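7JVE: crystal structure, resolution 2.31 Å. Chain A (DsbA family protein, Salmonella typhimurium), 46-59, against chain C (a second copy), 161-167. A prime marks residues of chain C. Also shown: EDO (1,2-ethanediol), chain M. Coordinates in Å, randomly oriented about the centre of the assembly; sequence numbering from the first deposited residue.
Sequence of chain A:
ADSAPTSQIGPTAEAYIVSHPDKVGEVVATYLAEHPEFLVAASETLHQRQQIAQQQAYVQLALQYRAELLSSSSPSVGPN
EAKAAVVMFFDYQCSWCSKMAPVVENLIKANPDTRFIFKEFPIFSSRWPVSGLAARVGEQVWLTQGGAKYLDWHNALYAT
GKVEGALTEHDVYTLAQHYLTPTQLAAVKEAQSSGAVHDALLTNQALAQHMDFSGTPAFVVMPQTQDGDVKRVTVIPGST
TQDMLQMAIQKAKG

Chain A, residues 46-59: LHQRQQIAQQQAYV
Chain C 161-167: GKVEGAL

Residues 46-59 of chain A form one continuous helix, against which the end of a chain C helix, residues 161-164, is packed. Such an end leaves carbonyls free, and glutamine amides of chain A supply donors. Lys162′ (t, p, t, p) starts sideways, but its flexible chain brings NZ to Tyr58 OH (2.9 Å), donating a hydrogen bond, while its O accepts from Gln54 NE2 at 3.0 Å, nearly straight at 169°. Gln54 is t, p; Tyr58 is m. Val163′ (t) points away, yet its O lies 3.4 Å from Tyr58 CE2, and water 2 donates to this O and to Glu164′ O while accepting from Gln55 NE2. Glu164′ O also accepts from Gln51 NE2 (3.1 Å, 141°), Gln51 being t, m. Gly165′ leaves the helix at phi/psi 89/-4, its N still bonded to Gly161′ O (2.8 Å). Glycine suits both this backbone and the packing: an ideal CB would point toward chain A and lie 2.5 Å from Gln54 CB, a clash. The backbones therefore approach closely, Gly165′ CA to Gln51 CA being 4.3 Å. Water 1 joins Gly165′ O to Gln50 NE2 and His47 ND1. Extended Ala166′ (-174/175) turns its small CB toward the helix, 3.5 Å from His47 O and 3.9 Å from Gln51 CB. Leu167′ (m, t) points away.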

# COMPACT_ATOMS: atom_id res chain seq x y z
N LEU A 46 -11.03 15.93 4.73
CA LEU A 46 -9.76 16.08 5.43
C LEU A 46 -8.59 16.10 4.45
O LEU A 46 -7.78 17.03 4.45
CB LEU A 46 -9.59 14.95 6.44
CG LEU A 46 -8.34 15.08 7.31
CD1 LEU A 46 -8.54 16.20 8.34
CD2 LEU A 46 -8.04 13.76 7.98
N HIS A 47 -8.50 15.08 3.61
CA HIS A 47 -7.32 14.94 2.77
C HIS A 47 -7.31 15.97 1.64
O HIS A 47 -6.25 16.51 1.30
CB HIS A 47 -7.24 13.50 2.27
CG HIS A 47 -6.86 12.55 3.35
ND1 HIS A 47 -5.56 12.41 3.79
CD2 HIS A 47 -7.61 11.77 4.16
CE1 HIS A 47 -5.52 11.55 4.80
NE2 HIS A 47 -6.75 11.16 5.05
N GLN A 48 -8.48 16.31 1.12
CA GLN A 48 -8.56 17.40 0.16
C GLN A 48 -8.03 18.71 0.77
O GLN A 48 -7.33 19.48 0.10
CB GLN A 48 -10.01 17.48 -0.34
CG GLN A 48 -10.38 18.54 -1.32
CD GLN A 48 -11.84 18.37 -1.79
OE1 GLN A 48 -12.50 17.38 -1.45
NE2 GLN A 48 -12.40 19.43 -2.38
N ARG A 49 -8.27 18.94 2.07
CA ARG A 49 -7.78 20.19 2.65
C ARG A 49 -6.33 20.11 3.11
O ARG A 49 -5.64 21.14 3.12
CB ARG A 49 -8.67 20.61 3.81
CG ARG A 49 -10.04 21.07 3.35
CD ARG A 49 -10.88 21.49 4.52
NE ARG A 49 -12.23 21.84 4.08
CZ ARG A 49 -13.25 22.01 4.91
NH1 ARG A 49 -13.07 21.87 6.23
NH2 ARG A 49 -14.46 22.30 4.42
N GLN A 50 -5.85 18.94 3.52
CA GLN A 50 -4.44 18.83 3.87
C GLN A 50 -3.56 18.94 2.63
O GLN A 50 -2.45 19.49 2.71
CB GLN A 50 -4.19 17.53 4.63
CG GLN A 50 -4.90 17.57 5.99
CD GLN A 50 -4.74 16.32 6.83
OE1 GLN A 50 -4.78 16.39 8.08
NE2 GLN A 50 -4.58 15.15 6.16
N GLN A 51 -4.05 18.48 1.47
CA GLN A 51 -3.32 18.68 0.23
C GLN A 51 -3.13 20.17 -0.05
O GLN A 51 -2.02 20.63 -0.33
CB GLN A 51 -4.06 17.98 -0.93
CG GLN A 51 -3.23 17.76 -2.18
CD GLN A 51 -2.91 19.06 -2.94
OE1 GLN A 51 -3.78 19.90 -3.13
NE2 GLN A 51 -1.65 19.22 -3.35
N ILE A 52 -4.21 20.93 0.05
CA ILE A 52 -4.12 22.36 -0.23
C ILE A 52 -3.24 23.05 0.81
O ILE A 52 -2.40 23.89 0.47
CB ILE A 52 -5.53 22.97 -0.30
CG1 ILE A 52 -6.26 22.41 -1.51
CG2 ILE A 52 -5.46 24.50 -0.36
CD1 ILE A 52 -7.72 22.81 -1.52
N ALA A 53 -3.38 22.66 2.08
CA ALA A 53 -2.57 23.28 3.12
C ALA A 53 -1.10 22.94 2.95
O ALA A 53 -0.23 23.80 3.14
CB ALA A 53 -3.08 22.84 4.49
N GLN A 54 -0.80 21.70 2.57
CA GLN A 54 0.59 21.30 2.34
C GLN A 54 1.20 22.11 1.20
O GLN A 54 2.31 22.64 1.32
CB GLN A 54 0.66 19.80 2.03
CG GLN A 54 2.07 19.24 1.98
CD GLN A 54 2.57 18.89 3.37
OE1 GLN A 54 2.30 19.62 4.33
NE2 GLN A 54 3.28 17.77 3.49
N GLN A 55 0.48 22.18 0.07
CA GLN A 55 0.95 22.93 -1.10
C GLN A 55 1.23 24.38 -0.74
O GLN A 55 2.29 24.92 -1.07
CB GLN A 55 -0.10 22.84 -2.20
CG GLN A 55 0.23 23.48 -3.57
CD GLN A 55 1.51 22.94 -4.23
OE1 GLN A 55 2.13 23.62 -5.04
NE2 GLN A 55 1.95 21.74 -3.81
N GLN A 56 0.28 25.03 -0.08
CA GLN A 56 0.48 26.40 0.33
C GLN A 56 1.74 26.55 1.18
O GLN A 56 2.51 27.51 1.00
CB GLN A 56 -0.74 26.89 1.09
CG GLN A 56 -1.91 27.28 0.17
CD GLN A 56 -3.25 27.41 0.90
OE1 GLN A 56 -3.39 26.97 2.05
NE2 GLN A 56 -4.24 28.03 0.24
N ALA A 57 1.98 25.61 2.09
CA ALA A 57 3.15 25.73 2.97
C ALA A 57 4.44 25.53 2.20
O ALA A 57 5.44 26.20 2.49
CB ALA A 57 3.06 24.73 4.12
N TYR A 58 4.45 24.60 1.23
CA TYR A 58 5.61 24.42 0.36
C TYR A 58 5.87 25.66 -0.48
O TYR A 58 7.03 26.05 -0.69
CB TYR A 58 5.42 23.21 -0.57
CG TYR A 58 5.86 21.89 0.02
CD1 TYR A 58 7.13 21.74 0.59
CD2 TYR A 58 5.02 20.78 -0.02
CE1 TYR A 58 7.55 20.53 1.11
CE2 TYR A 58 5.43 19.57 0.50
CZ TYR A 58 6.68 19.45 1.06
OH TYR A 58 7.06 18.25 1.58
N VAL A 59 4.80 26.29 -0.99
CA VAL A 59 4.97 27.51 -1.78
C VAL A 59 5.65 28.59 -0.94
O VAL A 59 6.57 29.28 -1.41
CB VAL A 59 3.62 27.98 -2.34
CG1 VAL A 59 3.73 29.43 -2.80
CG2 VAL A 59 3.17 27.08 -3.50
N GLY C 161 3.42 10.93 -1.45
CA GLY C 161 2.37 11.46 -0.61
C GLY C 161 2.83 12.61 0.27
O GLY C 161 2.05 13.50 0.61
N LYS C 162 4.12 12.60 0.64
CA LYS C 162 4.66 13.65 1.49
C LYS C 162 4.68 14.98 0.76
O LYS C 162 4.20 16.00 1.27
CB LYS C 162 6.07 13.27 1.94
CG LYS C 162 6.87 14.41 2.58
CD LYS C 162 6.35 14.65 3.98
CE LYS C 162 7.23 15.62 4.72
NZ LYS C 162 6.99 16.98 4.23
N VAL C 163 5.22 14.99 -0.46
CA VAL C 163 5.28 16.24 -1.21
C VAL C 163 3.90 16.65 -1.68
O VAL C 163 3.57 17.83 -1.69
CB VAL C 163 6.27 16.11 -2.39
CG1 VAL C 163 6.22 17.37 -3.26
CG2 VAL C 163 7.69 15.84 -1.85
N GLU C 164 3.06 15.68 -2.06
CA GLU C 164 1.71 16.02 -2.49
C GLU C 164 0.85 16.52 -1.32
O GLU C 164 0.03 17.42 -1.50
CB GLU C 164 1.05 14.81 -3.17
CG GLU C 164 -0.30 15.07 -3.82
CD GLU C 164 -0.24 16.07 -4.99
OE1 GLU C 164 0.88 16.48 -5.36
OE2 GLU C 164 -1.31 16.45 -5.54
N GLY C 165 1.05 15.98 -0.11
CA GLY C 165 0.24 16.32 1.03
C GLY C 165 -0.99 15.45 1.21
O GLY C 165 -1.71 15.63 2.20
N ALA C 166 -1.25 14.54 0.28
CA ALA C 166 -2.35 13.59 0.29
C ALA C 166 -2.12 12.67 -0.91
O ALA C 166 -1.22 12.90 -1.72
CB ALA C 166 -3.73 14.28 0.23
N LEU C 167 -2.96 11.65 -1.04
CA LEU C 167 -2.88 10.72 -2.16
C LEU C 167 -4.27 10.51 -2.74
O LEU C 167 -5.23 10.25 -2.00
CB LEU C 167 -2.29 9.38 -1.71
CG LEU C 167 -0.80 9.39 -1.35
CD1 LEU C 167 -0.38 8.12 -0.62
CD2 LEU C 167 0.09 9.64 -2.58
C1 EDO M . 6.06 21.95 4.30
O1 EDO M . 6.59 21.56 5.57
C2 EDO M . 4.70 21.27 4.12
O2 EDO M . 3.96 21.30 5.37
O HOH W 1 -3.58 14.10 3.65
O HOH W 2 1.51 19.71 -1.67